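PDB 2VN2: chromosome replication initiation protein from Geobacillus kaustophilus, which probably acts in the primosome that starts DNA replication, as a DnaB/DnaD-family protein represented here by its N-terminal domain. Local coordinates for residues A[23-27]-A[109-113]; A[49-53]-A[95-99]. All blocks are in the same frame, centred on the assembly; numbering follows the deposited sequence.

Interaction 1: A[23-27]-A[109-113]. With MG (magnesium ion), chain E.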
loop_
_atom_site.group_PDB
_atom_site.type_symbol
_atom_site.label_atom_id
_atom_site.label_comp_id
_atom_site.label_asym_id
_atom_site.label_seq_id
_atom_site.Cartn_x
_atom_site.Cartn_y
_atom_site.Cartn_z
ATOM N N GLY A 23 6.059 11.158 7.600
ATOM C CA GLY A 23 6.456 12.540 7.630
ATOM C C GLY A 23 6.474 13.188 9.039
ATOM O O GLY A 23 6.941 14.337 9.197
ATOM N N HIS A 24 5.961 12.519 10.051
ATOM C CA HIS A 24 5.731 13.175 11.325
ATOM C C HIS A 24 5.907 12.314 12.527
ATOM O O HIS A 24 5.621 12.776 13.562
ATOM C CB HIS A 24 4.288 13.714 11.407
ATOM C CG HIS A 24 3.938 14.691 10.308
ATOM N ND1 HIS A 24 4.132 16.065 10.427
ATOM C CD2 HIS A 24 3.424 14.489 9.066
ATOM C CE1 HIS A 24 3.729 16.661 9.300
ATOM N NE2 HIS A 24 3.338 15.723 8.445
ATOM N N TYR A 25 6.339 11.068 12.406
ATOM C CA TYR A 25 6.511 10.234 13.584
ATOM C C TYR A 25 7.530 10.804 14.553
ATOM O O TYR A 25 7.376 10.610 15.712
ATOM C CB TYR A 25 6.892 8.793 13.225
ATOM C CG TYR A 25 8.292 8.658 12.669
ATOM C CD1 TYR A 25 9.417 8.433 13.524
ATOM C CD2 TYR A 25 8.515 8.784 11.283
ATOM C CE1 TYR A 25 10.713 8.377 12.995
ATOM C CE2 TYR A 25 9.824 8.650 10.728
ATOM C CZ TYR A 25 10.909 8.456 11.594
ATOM O OH TYR A 25 12.142 8.334 11.045
ATOM N N LYS A 26 8.617 11.422 14.074
ATOM C CA LYS A 26 9.658 12.080 14.977
ATOM C C LYS A 26 9.055 13.220 15.768
ATOM O O LYS A 26 9.164 13.259 16.989
ATOM C CB LYS A 26 10.950 12.541 14.214
ATOM C CG LYS A 26 11.737 13.652 14.868
ATOM C CD LYS A 26 12.228 14.629 13.787
ATOM C CE LYS A 26 13.460 15.437 14.336
ATOM N NZ LYS A 26 14.293 16.212 13.185
ATOM N N GLN A 27 8.383 14.103 15.071
ATOM C CA GLN A 27 7.592 15.114 15.722
ATOM C C GLN A 27 6.572 14.569 16.709
ATOM O O GLN A 27 6.117 15.344 17.536
ATOM C CB GLN A 27 6.864 15.999 14.687
ATOM C CG GLN A 27 7.604 17.290 14.261
ATOM C CD GLN A 27 7.146 17.939 12.811
ATOM O OE1 GLN A 27 7.199 17.306 11.709
ATOM N NE2 GLN A 27 6.674 19.216 12.881
ATOM N N HIS A 109 -1.782 17.130 15.768
ATOM C CA HIS A 109 -0.606 17.751 15.176
ATOM C C HIS A 109 -0.806 18.343 13.817
ATOM O O HIS A 109 -0.379 19.442 13.618
ATOM C CB HIS A 109 0.504 16.714 14.970
ATOM C CG HIS A 109 1.752 17.304 14.460
ATOM N ND1 HIS A 109 2.697 17.886 15.294
ATOM C CD2 HIS A 109 2.224 17.429 13.201
ATOM C CE1 HIS A 109 3.695 18.342 14.565
ATOM N NE2 HIS A 109 3.437 18.076 13.295
ATOM N N LEU A 110 -1.349 17.591 12.851
ATOM C CA LEU A 110 -1.610 18.111 11.537
ATOM C C LEU A 110 -2.469 19.344 11.570
ATOM O O LEU A 110 -2.310 20.224 10.725
ATOM C CB LEU A 110 -2.284 17.090 10.609
ATOM C CG LEU A 110 -1.477 15.839 10.269
ATOM C CD1 LEU A 110 -2.315 14.708 9.677
ATOM C CD2 LEU A 110 -0.391 16.176 9.323
ATOM N N TYR A 111 -3.437 19.328 12.458
ATOM C CA TYR A 111 -4.347 20.420 12.628
ATOM C C TYR A 111 -3.699 21.744 13.108
ATOM O O TYR A 111 -4.003 22.809 12.662
ATOM C CB TYR A 111 -5.406 20.046 13.639
ATOM C CG TYR A 111 -6.667 20.594 13.137
ATOM C CD1 TYR A 111 -7.183 20.086 11.947
ATOM C CD2 TYR A 111 -7.307 21.680 13.751
ATOM C CE1 TYR A 111 -8.331 20.568 11.373
ATOM C CE2 TYR A 111 -8.491 22.201 13.181
ATOM C CZ TYR A 111 -9.014 21.606 11.965
ATOM O OH TYR A 111 -10.215 22.040 11.282
ATOM N N THR A 112 -2.847 21.602 14.078
ATOM C CA THR A 112 -2.023 22.670 14.648
ATOM C C THR A 112 -1.026 23.187 13.649
ATOM O O THR A 112 -0.962 24.377 13.484
ATOM C CB THR A 112 -1.356 22.106 15.939
ATOM O OG1 THR A 112 -2.406 21.836 16.874
ATOM C CG2 THR A 112 -0.234 23.041 16.526
ATOM N N GLN A 113 -0.294 22.327 12.929
ATOM C CA GLN A 113 0.557 22.775 11.803
ATOM C C GLN A 113 -0.223 23.557 10.719
ATOM O O GLN A 113 0.329 24.466 10.134
ATOM C CB GLN A 113 1.223 21.537 11.167
ATOM C CG GLN A 113 2.717 21.510 10.562
ATOM C CD GLN A 113 3.486 20.090 10.860
ATOM O OE1 GLN A 113 3.210 18.953 10.336
ATOM N NE2 GLN A 113 4.493 20.226 11.745
HETATM MG MG MG E . 4.840 17.937 11.561
#

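Interaction 2: A[49-53]-A[95-99]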
loop_
_atom_site.group_PDB
_atom_site.type_symbol
_atom_site.label_atom_id
_atom_site.label_comp_id
_atom_site.label_asym_id
_atom_site.label_seq_id
_atom_site.Cartn_x
_atom_site.Cartn_y
_atom_site.Cartn_z
ATOM N N VAL A 49 -3.789 -11.663 13.526
ATOM C CA VAL A 49 -3.227 -11.784 14.902
ATOM C C VAL A 49 -3.348 -10.393 15.526
ATOM O O VAL A 49 -2.530 -9.497 15.286
ATOM C CB VAL A 49 -1.779 -12.352 14.876
ATOM C CG1 VAL A 49 -1.098 -12.367 16.271
ATOM C CG2 VAL A 49 -1.697 -13.805 14.115
ATOM N N LEU A 50 -4.389 -10.217 16.328
ATOM C CA LEU A 50 -4.877 -8.913 16.720
ATOM C C LEU A 50 -4.158 -8.358 17.973
ATOM O O LEU A 50 -4.342 -7.113 18.404
ATOM C CB LEU A 50 -6.381 -9.008 16.971
ATOM C CG LEU A 50 -7.285 -9.495 15.805
ATOM C CD1 LEU A 50 -8.751 -9.350 16.306
ATOM C CD2 LEU A 50 -7.060 -8.739 14.472
ATOM N N PHE A 51 -3.397 -9.290 18.560
ATOM C CA PHE A 51 -2.725 -9.068 19.806
ATOM C C PHE A 51 -1.412 -9.777 19.793
ATOM O O PHE A 51 -1.175 -10.596 20.641
ATOM C CB PHE A 51 -3.592 -9.619 20.940
ATOM C CG PHE A 51 -3.320 -8.983 22.295
ATOM C CD1 PHE A 51 -3.440 -7.594 22.463
ATOM C CD2 PHE A 51 -2.969 -9.784 23.395
ATOM C CE1 PHE A 51 -3.183 -6.970 23.677
ATOM C CE2 PHE A 51 -2.692 -9.170 24.660
ATOM C CZ PHE A 51 -2.809 -7.733 24.785
ATOM N N PRO A 52 -0.496 -9.410 18.883
ATOM C CA PRO A 52 0.709 -10.263 18.922
ATOM C C PRO A 52 1.397 -10.069 20.320
ATOM O O PRO A 52 1.131 -9.075 21.020
ATOM C CB PRO A 52 1.596 -9.676 17.824
ATOM C CG PRO A 52 1.127 -8.169 17.704
ATOM C CD PRO A 52 -0.357 -8.212 17.990
ATOM N N THR A 53 2.260 -11.012 20.700
ATOM C CA THR A 53 3.024 -10.980 21.931
ATOM C C THR A 53 4.368 -10.267 21.566
ATOM O O THR A 53 4.673 -10.194 20.383
ATOM C CB THR A 53 3.328 -12.417 22.401
ATOM O OG1 THR A 53 4.212 -13.020 21.456
ATOM C CG2 THR A 53 2.071 -13.311 22.503
ATOM N N GLU A 95 -10.158 -8.810 22.725
ATOM C CA GLU A 95 -8.898 -8.120 23.205
ATOM C C GLU A 95 -7.713 -7.946 22.172
ATOM O O GLU A 95 -7.146 -8.921 21.668
ATOM C CB GLU A 95 -8.438 -8.779 24.475
ATOM C CG GLU A 95 -7.985 -7.780 25.522
ATOM C CD GLU A 95 -6.826 -8.362 26.306
ATOM O OE1 GLU A 95 -6.470 -7.851 27.399
ATOM O OE2 GLU A 95 -6.253 -9.361 25.797
ATOM N N LYS A 96 -7.342 -6.682 21.892
ATOM C CA LYS A 96 -6.599 -6.296 20.681
ATOM C C LYS A 96 -5.851 -4.952 20.821
ATOM O O LYS A 96 -6.321 -4.074 21.572
ATOM C CB LYS A 96 -7.553 -6.200 19.473
ATOM C CG LYS A 96 -8.739 -5.205 19.625
ATOM C CD LYS A 96 -9.362 -4.874 18.253
ATOM C CE LYS A 96 -10.373 -3.738 18.409
ATOM N NZ LYS A 96 -9.950 -2.662 19.426
ATOM N N TYR A 97 -4.730 -4.771 20.089
ATOM C CA TYR A 97 -4.037 -3.448 20.044
ATOM C C TYR A 97 -4.750 -2.595 19.112
ATOM O O TYR A 97 -5.211 -3.059 18.112
ATOM C CB TYR A 97 -2.559 -3.493 19.634
ATOM C CG TYR A 97 -1.680 -4.042 20.694
ATOM C CD1 TYR A 97 -1.399 -3.337 21.850
ATOM C CD2 TYR A 97 -1.123 -5.266 20.541
ATOM C CE1 TYR A 97 -0.488 -3.857 22.840
ATOM C CE2 TYR A 97 -0.294 -5.831 21.519
ATOM C CZ TYR A 97 0.000 -5.145 22.682
ATOM O OH TYR A 97 0.816 -5.812 23.611
ATOM N N THR A 98 -4.837 -1.319 19.380
ATOM C CA THR A 98 -5.213 -0.393 18.263
ATOM C C THR A 98 -4.283 0.823 18.159
ATOM O O THR A 98 -3.659 1.270 19.192
ATOM C CB THR A 98 -6.663 0.039 18.477
ATOM O OG1 THR A 98 -7.060 1.064 17.540
ATOM C CG2 THR A 98 -6.889 0.434 19.970
ATOM N N LEU A 99 -4.208 1.385 16.935
ATOM C CA LEU A 99 -3.366 2.540 16.666
ATOM C C LEU A 99 -4.111 3.881 16.628
ATOM O O LEU A 99 -3.508 4.984 16.509
ATOM C CB LEU A 99 -2.555 2.288 15.425
ATOM C CG LEU A 99 -1.163 1.713 15.628
ATOM C CD1 LEU A 99 -1.182 0.202 16.012
ATOM C CD2 LEU A 99 -0.430 1.875 14.296
HETATM O O HOH W 1 1.638 -8.179 23.595
#

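Interaction 1: A[23-27]-A[109-113]
His24 and His109 reach toward each other from the loop after helix 19-22 and from helix 100-116, and a magnesium ion lies between them. In His24, CB brings the ring across from the loop; with chi1 at -58° CG sits beside the backbone N, which swings ND1 to the metal at 2.3 Å. Farther round the ring, CE1 and NE2 lie nearest to Leu110, whose CD2 is 4.1 Å from His24 CE1 and 3.9 Å from His24 NE2. That methyl sits over one ring face, 4.2 Å from the centroid and displaced toward the rim, a CH-pi contact that backs the ring on one side. Leu110 itself also packs on Trp9 of the second subunit, so the wall behind this ligand is partly built at a subunit interface. His109 uses the other type of imidazole nitrogen, with NE2 2.2 Å from the magnesium. Its CG, anti to the backbone N (chi1 -176°), sends the ring off the helix toward the metal, and the two rings meet obliquely, with planes at 61°. Gln27 and Gln113 close the site from opposite directions, each bringing its side-chain amide to the magnesium, though the orientation of both amides is doubtful. The Gln27 amide stands nearly upright to the His109 ring, and Gln27 CB comes to 3.9 Å from His109 CE1. Four residues, about one turn, apart, His109 and Gln113 project from the same face of the helix. Two helix ligands at this spacing, joined by two loop ligands three apart, make this a surface metal site of two histidines and two glutamines, cross-linking parts of the DnaD N-terminal domain distant in sequence.

Interaction 2: A[49-53]-A[95-99]
Phe51 lies over one face of the Tyr97 ring in an offset stack, with centroids 4.8 Å apart and planes at 23°. The buried part is here: Phe51 CD1 comes to 3.7 Å from Tyr97 CE2, and Pro52 CD adds a contact of 4.0 Å to Tyr97 CD2. Tyr97 continues inward onto Met41 and Phe45 of helix 32-45, while Pro52 rests on Phe44. A single backbone bond, Tyr97 N to Leu50 O (2.9 Å, 158° at the hydrogen), ties the loop to strand 97-98. The backbones of Thr98 and Lys96 bond to Ala82 and Glu84, in the two-stranded sheet and just beyond it. Helices followed by such a hairpin, in the helix-turn-helix clan, are consistent with a winged helix; 49-53, between helices 32-45 and 54-59, runs alongside strand 97-98, where winged helices often have their first strand. At the tyrosine's far end a water joins its OH to Pro52 O, which lies in the ring plane at the edge. The solvent side starts at the other face of Phe51. There exposed Glu95 sets OE2 above the ring rim, 3.7 Å from Phe51 CE2. Exposed Leu50 touches by CB alone, 3.9 Å from Lys96 CB, and the lysine chain then leads away toward a weak, long ion pair with Glu84.

How the interactions relate
The two contacts lie on opposite sides of the chain's centre, about 25 Å apart between centres and about 10 Å between nearest atoms, without touching. Along the chain the order is 23-27, 49-53, 95-99, 109-113, so interaction 1 brackets interaction 2. Strand 97-98 leads directly into helix 100-116, which carries the metal ligands of 109-113; helix 32-45 bridges the loops holding 23-27 and 49-53. Interaction 2 ties the loop between helices 32-45 and 54-59 to strand 97-98 within one chain, and its tyrosine also reaches helix 32-45. Interaction 1 instead fastens helix 100-116 to an early loop beside a second subunit, where neighbouring residues also take part in the assembly of four chains.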